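Local coordinates for protein beta-1,3-xylanase (Alcaligenes sp., PDB 2COV) that is the family 31 carbohydrate-binding module of a beta-1,3-xylanase, a small all-beta domain with affinity for beta-1,3-xylan, at residues D11-N16 and Y67-K72; K30-G35 and V73-G78; N37-N42 and K57-V62; A61-D66 and F90-C95. One frame throughout, in Å; residues are numbered along the deposited sequence.

Interaction 1: D11-N16 and Y67-K72; sequences DDFNFN and YKLTFK
Phe13 stands across from Phe71, with Phe13 CA and Phe71 CA 8.1 Å apart, and Asn14 lies opposite Leu69 at much the same spacing. The axes of strand segments 13-16 and 67-72 approach to 8.5 Å, and their N-to-C directions differ by 122°. That separation is too wide for backbone pairing, so the two segments meet through side chains.

Phe13 does most of the work. Its CG is anti to the backbone N (chi1 -171°), and the end of the ring comes nearer the other strand than its base does. The leading atom is CZ: Phe13 CZ lies 3.7 Å from Leu69 CB and 3.6 Å from Leu69 O. On the Phe71 side, Phe13 CE2 meets Phe71 CB at 4.0 Å. The ring thus enters where two alternate residues leave the strand on its inward face, and Thr70 CA lies at its edge, 3.9 Å from Phe13 CZ. A long, flat ring suits this place: it is long enough to reach the opposite strand and thin enough to fit between Leu69 and Phe71. Leu69 points back past the ring, bringing Leu69 CD1 within 4.1 Å of Asn14 O. Thr70 is turned the other way, and Thr70 OG1 is hydrogen-bonded to Asp85 OD1.

This buried, cross-layer packing is consistent with the immunoglobulin-like beta sandwich of the E-set clan. Segment 13-16 pairs with strand 22-28, whose His27 meets the Phe71 ring. Strand 66-75 runs between 37-41 and 80-89; Leu41 and Ile88 flank Leu69, and Leu84 of strand 80-89 also packs on Phe13.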
# COMPACT_ATOMS: atom_id res chain seq x y z
N ASP A 11 -2.55 -25.55 8.16
CA ASP A 11 -2.48 -24.50 7.17
C ASP A 11 -1.07 -24.29 6.69
O ASP A 11 -0.11 -24.39 7.44
CB ASP A 11 -3.01 -23.17 7.77
CG ASP A 11 -4.54 -23.09 7.89
OD1 ASP A 11 -4.95 -22.05 8.39
OD2 ASP A 11 -5.31 -24.00 7.50
N ASP A 12 -1.00 -24.05 5.41
CA ASP A 12 0.27 -23.76 4.74
C ASP A 12 0.93 -22.47 5.18
O ASP A 12 2.15 -22.37 5.08
CB ASP A 12 0.02 -23.69 3.25
CG ASP A 12 -0.23 -25.05 2.60
OD1 ASP A 12 0.29 -26.08 3.09
OD2 ASP A 12 -0.85 -25.00 1.53
N PHE A 13 0.18 -21.51 5.68
CA PHE A 13 0.66 -20.24 6.18
C PHE A 13 0.54 -20.30 7.68
O PHE A 13 -0.57 -20.36 8.21
CB PHE A 13 -0.24 -19.14 5.60
CG PHE A 13 0.24 -17.73 5.84
CD1 PHE A 13 -0.63 -16.67 5.59
CD2 PHE A 13 1.50 -17.42 6.34
CE1 PHE A 13 -0.28 -15.38 5.78
CE2 PHE A 13 1.88 -16.11 6.51
CZ PHE A 13 0.99 -15.10 6.24
N ASN A 14 1.65 -20.40 8.40
CA ASN A 14 1.55 -20.72 9.81
C ASN A 14 2.84 -20.31 10.54
O ASN A 14 3.67 -19.57 10.04
CB ASN A 14 1.25 -22.22 9.90
CG ASN A 14 0.30 -22.63 10.95
OD1 ASN A 14 -0.46 -23.64 10.68
ND2 ASN A 14 0.25 -21.98 12.03
N PHE A 15 2.92 -20.74 11.80
CA PHE A 15 4.09 -20.47 12.64
C PHE A 15 4.43 -21.63 13.52
O PHE A 15 3.60 -22.48 13.82
CB PHE A 15 3.90 -19.22 13.48
CG PHE A 15 2.90 -19.41 14.58
CD1 PHE A 15 1.57 -19.23 14.37
CD2 PHE A 15 3.32 -19.82 15.86
CE1 PHE A 15 0.63 -19.44 15.40
CE2 PHE A 15 2.39 -20.04 16.87
CZ PHE A 15 1.06 -19.80 16.68
N ASN A 16 5.72 -21.67 13.91
CA ASN A 16 6.23 -22.53 14.92
C ASN A 16 6.73 -21.76 16.12
O ASN A 16 7.39 -20.72 15.99
CB ASN A 16 7.45 -23.32 14.41
CG ASN A 16 7.14 -24.24 13.26
OD1 ASN A 16 6.21 -25.05 13.35
ND2 ASN A 16 7.93 -24.15 12.19
N TYR A 67 -0.34 -11.18 16.67
CA TYR A 67 0.53 -10.68 15.63
C TYR A 67 -0.14 -10.82 14.27
O TYR A 67 -0.85 -11.79 14.02
CB TYR A 67 1.83 -11.53 15.61
CG TYR A 67 2.67 -11.34 16.84
CD1 TYR A 67 2.59 -12.23 17.91
CD2 TYR A 67 3.50 -10.24 16.97
CE1 TYR A 67 3.31 -12.05 19.07
CE2 TYR A 67 4.26 -10.04 18.15
CZ TYR A 67 4.11 -10.95 19.20
OH TYR A 67 4.81 -10.77 20.35
N LYS A 68 0.23 -9.92 13.38
CA LYS A 68 -0.11 -10.08 11.96
C LYS A 68 1.06 -10.78 11.27
O LYS A 68 2.23 -10.30 11.32
CB LYS A 68 -0.32 -8.74 11.33
CG LYS A 68 -0.62 -8.76 9.83
CD LYS A 68 -0.55 -7.28 9.28
CE LYS A 68 -0.69 -7.13 7.81
NZ LYS A 68 -0.52 -5.64 7.54
N LEU A 69 0.77 -11.91 10.65
CA LEU A 69 1.77 -12.55 9.76
C LEU A 69 1.58 -12.05 8.37
O LEU A 69 0.44 -11.93 7.90
CB LEU A 69 1.55 -14.08 9.77
CG LEU A 69 1.44 -14.80 11.12
CD1 LEU A 69 1.40 -16.33 10.91
CD2 LEU A 69 2.55 -14.37 12.06
N THR A 70 2.67 -11.85 7.63
CA THR A 70 2.56 -11.56 6.20
C THR A 70 3.62 -12.36 5.46
O THR A 70 4.73 -12.56 5.91
CB THR A 70 2.85 -10.07 5.90
OG1 THR A 70 1.95 -9.26 6.67
CG2 THR A 70 2.73 -9.68 4.45
N PHE A 71 3.17 -12.84 4.28
CA PHE A 71 4.08 -13.47 3.34
C PHE A 71 3.90 -12.78 2.02
O PHE A 71 2.77 -12.61 1.53
CB PHE A 71 3.76 -14.95 3.16
CG PHE A 71 4.71 -15.68 2.24
CD1 PHE A 71 6.06 -15.69 2.50
CD2 PHE A 71 4.31 -16.31 1.10
CE1 PHE A 71 6.98 -16.29 1.66
CE2 PHE A 71 5.19 -16.96 0.26
CZ PHE A 71 6.50 -16.93 0.53
N LYS A 72 5.01 -12.28 1.50
CA LYS A 72 5.06 -11.62 0.20
C LYS A 72 5.96 -12.40 -0.73
O LYS A 72 7.05 -12.77 -0.34
CB LYS A 72 5.63 -10.19 0.31
CG LYS A 72 5.15 -9.36 1.43
CD LYS A 72 5.64 -7.95 1.38
CE LYS A 72 5.19 -7.11 2.55
NZ LYS A 72 5.71 -5.73 2.50

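Interaction 2: K30-G35 and V73-G78; sequences KGWSAG and VEDRYG
Ser33 and Glu74 form the polar centre of this contact. Glu74 CG is anti to the backbone N (chi1 -167°) and the chain bends at chi2, its carboxylate meeting Ser33 and Gly35. Ser33 OG donates to Glu74 OE1 over 2.6 Å, from above the carboxylate plane, and itself accepts from Tyr77 N at 3.0 Å. Glu74 OE1 takes a second bond, from Gly35 N, on its anti side and nearly straight (170°). Glu74 OE2 receives Gly78 N at 2.7 Å, while the backbone Glu74 O accepts from Ala34 N. Asp75 OD2 accepts two weak bonds, from Ser33 N and from Arg76 N; Asp75 OD1 is bonded to Gln82.

The remaining contacts are CH-pi and apolar. Val73 CG1 sits 3.6 Å from the centroid of the Trp32 five-membered ring, over that face, and Lys30 CB lies on the opposite face. Val73 CG2 touches Ala34 CB at 3.7 Å; a beta-branched residue can thus serve two partners. Asp75 meets the indole edge, its carboxylate plane 85° from the ring. Ser33 CB lies over one face of Tyr77.

With the Ser33 hydroxyl, the Glu74 carboxylate is a main link between the 30-35 loop and the residues after strand 66-75. Three donors probably stabilise its charged form.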
# COMPACT_ATOMS: atom_id res chain seq x y z
N LYS A 30 4.03 -23.12 -2.59
CA LYS A 30 2.85 -23.40 -3.46
C LYS A 30 3.18 -23.19 -4.93
O LYS A 30 2.29 -23.16 -5.78
CB LYS A 30 1.70 -22.49 -3.08
CG LYS A 30 1.23 -22.60 -1.64
CD LYS A 30 1.05 -23.99 -1.20
CE LYS A 30 0.00 -24.71 -1.96
NZ LYS A 30 -0.52 -25.90 -1.20
N GLY A 31 4.46 -23.05 -5.25
CA GLY A 31 4.86 -23.13 -6.66
C GLY A 31 5.21 -21.86 -7.35
O GLY A 31 5.54 -21.86 -8.52
N TRP A 32 5.19 -20.75 -6.64
CA TRP A 32 5.50 -19.43 -7.22
C TRP A 32 6.89 -19.40 -7.81
O TRP A 32 7.78 -20.09 -7.30
CB TRP A 32 5.42 -18.37 -6.18
CG TRP A 32 4.21 -18.40 -5.28
CD1 TRP A 32 3.01 -17.86 -5.53
CD2 TRP A 32 4.18 -18.90 -3.97
NE1 TRP A 32 2.21 -18.07 -4.45
CE2 TRP A 32 2.91 -18.68 -3.48
CE3 TRP A 32 5.12 -19.52 -3.14
CZ2 TRP A 32 2.54 -19.05 -2.19
CZ3 TRP A 32 4.77 -19.84 -1.87
CH2 TRP A 32 3.50 -19.64 -1.43
N SER A 33 7.15 -18.54 -8.77
CA SER A 33 8.52 -18.40 -9.25
C SER A 33 9.45 -17.93 -8.12
O SER A 33 10.56 -18.38 -8.04
CB SER A 33 8.54 -17.45 -10.45
OG SER A 33 7.88 -16.23 -10.22
N ALA A 34 9.00 -17.04 -7.26
CA ALA A 34 9.65 -16.78 -6.01
C ALA A 34 11.09 -16.34 -6.17
O ALA A 34 11.99 -16.72 -5.42
CB ALA A 34 9.49 -17.91 -5.03
N GLY A 35 11.35 -15.40 -7.11
CA GLY A 35 12.67 -14.78 -7.20
C GLY A 35 13.08 -14.01 -5.99
O GLY A 35 14.25 -13.84 -5.71
N VAL A 73 5.50 -12.66 -1.94
CA VAL A 73 6.27 -13.49 -2.82
C VAL A 73 6.21 -13.06 -4.25
O VAL A 73 5.13 -12.73 -4.77
CB VAL A 73 5.87 -14.98 -2.63
CG1 VAL A 73 4.41 -15.30 -3.05
CG2 VAL A 73 6.85 -15.91 -3.36
N GLU A 74 7.35 -13.06 -4.93
CA GLU A 74 7.46 -12.82 -6.38
C GLU A 74 6.78 -13.94 -7.11
O GLU A 74 6.87 -15.09 -6.75
CB GLU A 74 8.95 -12.79 -6.71
CG GLU A 74 9.28 -12.28 -8.07
CD GLU A 74 9.10 -13.28 -9.21
OE1 GLU A 74 9.50 -14.46 -9.11
OE2 GLU A 74 8.57 -12.81 -10.27
N ASP A 75 6.00 -13.62 -8.17
CA ASP A 75 5.28 -14.64 -8.91
C ASP A 75 5.18 -14.28 -10.36
O ASP A 75 5.38 -13.14 -10.75
CB ASP A 75 3.82 -14.84 -8.32
CG ASP A 75 3.29 -16.36 -8.71
OD1 ASP A 75 2.18 -16.51 -8.55
OD2 ASP A 75 4.09 -17.19 -9.21
N ARG A 76 4.96 -15.29 -11.17
CA ARG A 76 4.66 -15.08 -12.62
C ARG A 76 5.93 -14.66 -13.36
O ARG A 76 5.87 -13.99 -14.37
CB ARG A 76 3.52 -14.01 -12.84
CG ARG A 76 2.28 -14.01 -11.89
CD ARG A 76 1.38 -14.89 -12.48
NE ARG A 76 0.15 -15.27 -11.79
CZ ARG A 76 -0.63 -16.15 -12.47
NH1 ARG A 76 -1.71 -16.62 -11.98
NH2 ARG A 76 -0.35 -16.46 -13.78
N TYR A 77 7.10 -15.04 -12.85
CA TYR A 77 8.36 -14.89 -13.61
C TYR A 77 8.60 -13.44 -13.99
O TYR A 77 8.84 -13.09 -15.15
CB TYR A 77 8.42 -15.84 -14.83
CG TYR A 77 8.29 -17.28 -14.42
CD1 TYR A 77 7.05 -17.89 -14.44
CD2 TYR A 77 9.38 -18.04 -13.99
CE1 TYR A 77 6.85 -19.22 -13.97
CE2 TYR A 77 9.16 -19.41 -13.53
CZ TYR A 77 7.90 -19.93 -13.53
OH TYR A 77 7.72 -21.26 -13.05
N GLY A 78 8.51 -12.57 -12.99
CA GLY A 78 8.77 -11.15 -13.19
C GLY A 78 7.50 -10.36 -13.40
O GLY A 78 7.55 -9.10 -13.39

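Interaction 3: N37-N42 and K57-V62; sequences NYVCLN and KTFNAV
Phe59 meets Leu41 first at its own CB, where Phe59 CB lies 3.7 Å from Leu41 CD2. Its CG is anti to the carbonyl carbon (chi1 -60°), and here the ring begins to pass beneath the leucine: Phe59 CG is 3.8 Å from Leu41 CB. That methylene stands over one ring face, 4.0 Å from the centroid and 17° off the normal, in a CH-pi contact offset toward the rim. CD1 and CD2 lie under the same Leu41 CB. Farther out, Phe59 CE1 touches Val39 CG1 at 3.9 Å, while CE2 lies nearest Leu41 N and Val39 O. The tip, Phe59 CZ, comes to 3.3 Å from Val39 O, which lies in the ring plane at its edge.

Two supporting contacts extend the interface. Leu41 CD2 approaches Asn60 O at 3.4 Å, and Val39 CB faces Lys57 CB at 4.1 Å. The lysine then bends at chi2 and carries its charged end away.

Segments 37-41 and 57-60 run in similar directions, 25° apart, because strands 37-41 and 54-60 are both antiparallel neighbours of strand 44-51. The segment axes come within 7.7 Å, close for strands once removed in a sheet, and consistent with a sheet that curves here, with Val39, Leu41 and Phe59 on the side where the two strands face each other. Cys40, pointing away, is tied by a disulfide to Cys45 of the intervening strand.

Apolar packing thus carries this contact, and branched and aromatic side chains suit it because they pack between the two strands. The one polar group at the tip, Val39 O, faces the ring's edge, whose hydrogens are probably slightly positive, rather than its electron-rich face.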
# COMPACT_ATOMS: atom_id res chain seq x y z
N ASN A 37 11.23 -13.20 -1.78
CA ASN A 37 10.14 -13.44 -0.83
C ASN A 37 10.43 -12.73 0.46
O ASN A 37 11.59 -12.61 0.85
CB ASN A 37 9.93 -14.95 -0.59
CG ASN A 37 10.94 -15.54 0.38
OD1 ASN A 37 10.64 -15.64 1.56
ND2 ASN A 37 12.16 -15.89 -0.11
N TYR A 38 9.38 -12.31 1.14
CA TYR A 38 9.50 -11.74 2.48
C TYR A 38 8.53 -12.42 3.42
O TYR A 38 7.39 -12.65 3.05
CB TYR A 38 9.25 -10.23 2.51
CG TYR A 38 10.35 -9.42 1.85
CD1 TYR A 38 10.33 -9.17 0.51
CD2 TYR A 38 11.40 -8.93 2.59
CE1 TYR A 38 11.37 -8.51 -0.11
CE2 TYR A 38 12.42 -8.26 2.02
CZ TYR A 38 12.43 -8.07 0.67
OH TYR A 38 13.47 -7.41 0.06
N VAL A 39 9.02 -12.67 4.62
CA VAL A 39 8.22 -13.10 5.73
C VAL A 39 8.21 -11.96 6.73
O VAL A 39 9.24 -11.41 7.02
CB VAL A 39 8.85 -14.37 6.32
CG1 VAL A 39 8.05 -14.83 7.44
CG2 VAL A 39 9.00 -15.48 5.25
N CYS A 40 7.05 -11.66 7.30
CA CYS A 40 6.93 -10.49 8.19
C CYS A 40 6.09 -10.82 9.41
O CYS A 40 5.15 -11.65 9.37
CB CYS A 40 6.24 -9.30 7.50
SG CYS A 40 6.65 -9.07 5.77
N LEU A 41 6.43 -10.12 10.48
CA LEU A 41 5.66 -10.18 11.73
C LEU A 41 5.35 -8.73 12.08
O LEU A 41 6.26 -7.91 12.26
CB LEU A 41 6.52 -10.79 12.87
CG LEU A 41 5.78 -11.10 14.13
CD1 LEU A 41 4.94 -12.33 13.94
CD2 LEU A 41 6.74 -11.29 15.35
N ASN A 42 4.07 -8.41 12.17
CA ASN A 42 3.66 -7.05 12.40
C ASN A 42 4.32 -6.05 11.46
O ASN A 42 4.69 -4.90 11.83
CB ASN A 42 3.87 -6.59 13.87
CG ASN A 42 2.90 -7.19 14.83
OD1 ASN A 42 1.93 -7.88 14.44
ND2 ASN A 42 3.12 -6.97 16.11
N LYS A 57 11.25 -17.58 8.42
CA LYS A 57 12.12 -16.69 9.12
C LYS A 57 11.68 -16.59 10.58
O LYS A 57 10.50 -16.76 10.87
CB LYS A 57 12.16 -15.28 8.49
CG LYS A 57 13.50 -14.50 8.71
CD LYS A 57 14.62 -15.12 7.93
CE LYS A 57 15.93 -14.36 8.21
NZ LYS A 57 17.13 -15.05 7.87
N THR A 58 12.62 -16.33 11.48
CA THR A 58 12.35 -16.19 12.90
C THR A 58 12.44 -14.74 13.36
O THR A 58 13.21 -13.92 12.84
CB THR A 58 13.32 -17.10 13.70
OG1 THR A 58 13.16 -18.48 13.25
CG2 THR A 58 13.14 -16.97 15.16
N PHE A 59 11.63 -14.43 14.39
CA PHE A 59 11.45 -13.09 14.93
C PHE A 59 11.32 -13.17 16.43
O PHE A 59 10.94 -14.19 16.98
CB PHE A 59 10.09 -12.53 14.42
CG PHE A 59 9.99 -12.44 12.92
CD1 PHE A 59 9.57 -13.52 12.19
CD2 PHE A 59 10.31 -11.30 12.26
CE1 PHE A 59 9.51 -13.45 10.81
CE2 PHE A 59 10.20 -11.21 10.90
CZ PHE A 59 9.81 -12.30 10.18
N ASN A 60 11.60 -12.05 17.09
CA ASN A 60 11.28 -11.91 18.50
C ASN A 60 9.77 -11.90 18.67
O ASN A 60 9.07 -11.27 17.85
CB ASN A 60 11.83 -10.60 19.05
CG ASN A 60 13.33 -10.48 18.94
OD1 ASN A 60 14.09 -11.42 19.22
ND2 ASN A 60 13.75 -9.30 18.53
N ALA A 61 9.25 -12.50 19.71
CA ALA A 61 7.82 -12.47 20.01
C ALA A 61 7.59 -12.74 21.48
O ALA A 61 8.49 -13.17 22.21
CB ALA A 61 7.06 -13.49 19.16
N VAL A 62 6.35 -12.57 21.91
CA VAL A 62 5.96 -12.78 23.32
C VAL A 62 4.76 -13.71 23.32
O VAL A 62 3.77 -13.44 22.67
CB VAL A 62 5.60 -11.47 23.98
CG1 VAL A 62 5.05 -11.69 25.39
CG2 VAL A 62 6.80 -10.59 24.00

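Interaction 4: A61-D66 and F90-C95; sequences AVLGQD and FTTQVC
Gly64 and Phe90 are paired backbone to backbone: Gly64 N donates to Phe90 O over 2.8 Å, at an angle of 168°. In return Phe90 N gives its hydrogen to Gln65 O at 2.9 Å. Within the loop, Gln65 N bonds to Val62 O at 3.1 Å, closing a type II turn. Gly64 takes its third position, where phi is 88° and a residue without a side chain fits easily.

These bonds link the chain just before strand 66-75 to the chain just after strand 80-89, at one end of a domain that, as an E-set member, is probably an immunoglobulin-like sandwich. Asp66 OD2 bonds to Thr89 OG1, and Val62 N to Tyr67 OH. Gln93 OE1 accepts from Asn8 ND2, Gln93 NE2 donates to Phe15 O, Cys95 N is bonded to Asn16 OD1, and a disulfide joins Cys95 to Cys9.

Leu63 and Ala61 pack on the Phe90 ring from this loop, and Phe15, Tyr17, Ile23 and Tyr67 touch it from neighbouring strands. Leu63 CD2 lies over the centre of one face, 3.9 Å from the centroid, and also reaches Thr92 CG2 at 4.0 Å. Small Ala61 brings its CB to 3.6 Å from Phe90 CD2. Val62 O sits in the ring plane at its edge.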
# COMPACT_ATOMS: atom_id res chain seq x y z
N ALA A 61 9.25 -12.50 19.71
CA ALA A 61 7.82 -12.47 20.01
C ALA A 61 7.59 -12.74 21.48
O ALA A 61 8.49 -13.17 22.21
CB ALA A 61 7.06 -13.49 19.16
N VAL A 62 6.35 -12.57 21.91
CA VAL A 62 5.96 -12.78 23.32
C VAL A 62 4.76 -13.71 23.32
O VAL A 62 3.77 -13.44 22.67
CB VAL A 62 5.60 -11.47 23.98
CG1 VAL A 62 5.05 -11.69 25.39
CG2 VAL A 62 6.80 -10.59 24.00
N LEU A 63 4.86 -14.82 24.02
CA LEU A 63 3.76 -15.76 24.13
C LEU A 63 2.48 -15.07 24.60
O LEU A 63 2.51 -14.31 25.57
CB LEU A 63 4.09 -16.92 25.07
CG LEU A 63 5.01 -17.98 24.51
CD1 LEU A 63 5.54 -18.80 25.69
CD2 LEU A 63 4.27 -18.81 23.48
N GLY A 64 1.35 -15.37 23.91
CA GLY A 64 0.05 -14.83 24.24
C GLY A 64 -0.27 -13.53 23.59
O GLY A 64 -1.42 -13.09 23.71
N GLN A 65 0.68 -12.91 22.90
CA GLN A 65 0.42 -11.71 22.15
C GLN A 65 -0.05 -12.05 20.72
O GLN A 65 0.15 -13.16 20.25
CB GLN A 65 1.64 -10.79 22.11
CG GLN A 65 1.94 -10.24 23.49
CD GLN A 65 0.91 -9.31 24.03
OE1 GLN A 65 0.31 -9.55 25.13
NE2 GLN A 65 0.73 -8.21 23.36
N ASP A 66 -0.83 -11.13 20.18
CA ASP A 66 -1.42 -11.29 18.85
C ASP A 66 -0.53 -10.58 17.84
O ASP A 66 -0.06 -9.48 18.10
CB ASP A 66 -2.79 -10.64 18.77
CG ASP A 66 -3.74 -11.20 19.74
OD1 ASP A 66 -4.66 -10.41 20.19
OD2 ASP A 66 -3.61 -12.40 20.05
N PHE A 90 0.40 -15.94 19.40
CA PHE A 90 1.60 -16.74 19.56
C PHE A 90 1.48 -17.72 20.72
O PHE A 90 1.21 -17.29 21.86
CB PHE A 90 2.81 -15.84 19.73
CG PHE A 90 4.12 -16.55 19.91
CD1 PHE A 90 4.40 -17.69 19.23
CD2 PHE A 90 5.06 -16.05 20.77
CE1 PHE A 90 5.60 -18.33 19.38
CE2 PHE A 90 6.27 -16.65 20.92
CZ PHE A 90 6.54 -17.81 20.24
N THR A 91 1.54 -19.00 20.41
CA THR A 91 1.43 -20.09 21.36
C THR A 91 2.61 -21.04 21.16
O THR A 91 3.42 -20.84 20.28
CB THR A 91 0.16 -20.95 21.07
OG1 THR A 91 0.30 -21.56 19.75
CG2 THR A 91 -1.13 -20.10 21.03
N THR A 92 2.61 -22.12 21.96
CA THR A 92 3.68 -23.09 21.94
C THR A 92 3.53 -24.17 20.85
O THR A 92 4.30 -25.13 20.85
CB THR A 92 3.85 -23.74 23.30
OG1 THR A 92 2.58 -24.32 23.59
CG2 THR A 92 4.29 -22.70 24.33
N GLN A 93 2.65 -23.98 19.83
CA GLN A 93 2.52 -25.03 18.79
C GLN A 93 3.80 -25.19 17.99
O GLN A 93 4.44 -24.21 17.70
CB GLN A 93 1.38 -24.69 17.83
CG GLN A 93 1.60 -23.46 16.96
CD GLN A 93 0.47 -23.23 15.94
OE1 GLN A 93 -0.72 -23.34 16.28
NE2 GLN A 93 0.82 -22.90 14.73
N VAL A 94 4.12 -26.42 17.63
CA VAL A 94 5.22 -26.73 16.75
C VAL A 94 4.62 -27.60 15.65
O VAL A 94 4.12 -28.72 15.91
CB VAL A 94 6.37 -27.44 17.50
CG1 VAL A 94 7.45 -27.84 16.56
CG2 VAL A 94 6.89 -26.56 18.60
N CYS A 95 4.70 -27.11 14.43
CA CYS A 95 4.02 -27.70 13.31
C CYS A 95 4.90 -28.25 12.19
O CYS A 95 4.62 -29.33 11.66
CB CYS A 95 3.18 -26.63 12.64
SG CYS A 95 1.95 -25.93 13.64

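Strand 66-75 runs through interactions 1 and 2, whose centres are 17 Å apart. They touch where Phe71 CE2 packs 3.6 Å from Trp32 CH2, and a salt bridge joins Asp12 OD2 to Lys30 NZ at 2.9 Å. Interaction 3 lies 9 Å from interaction 1, centre to centre, because strand 37-41 is the sheet neighbour of 66-75. Interaction 4 shares Ala61 and Val62 with interaction 3 and meets interaction 1 through Asn16 OD1 and Cys95 N, a probable hydrogen bond. Interactions 2 and 4, 29 Å apart by centres, occupy opposite sides of the chain's centre, with the buried packing of 1 and 3 nearer the middle.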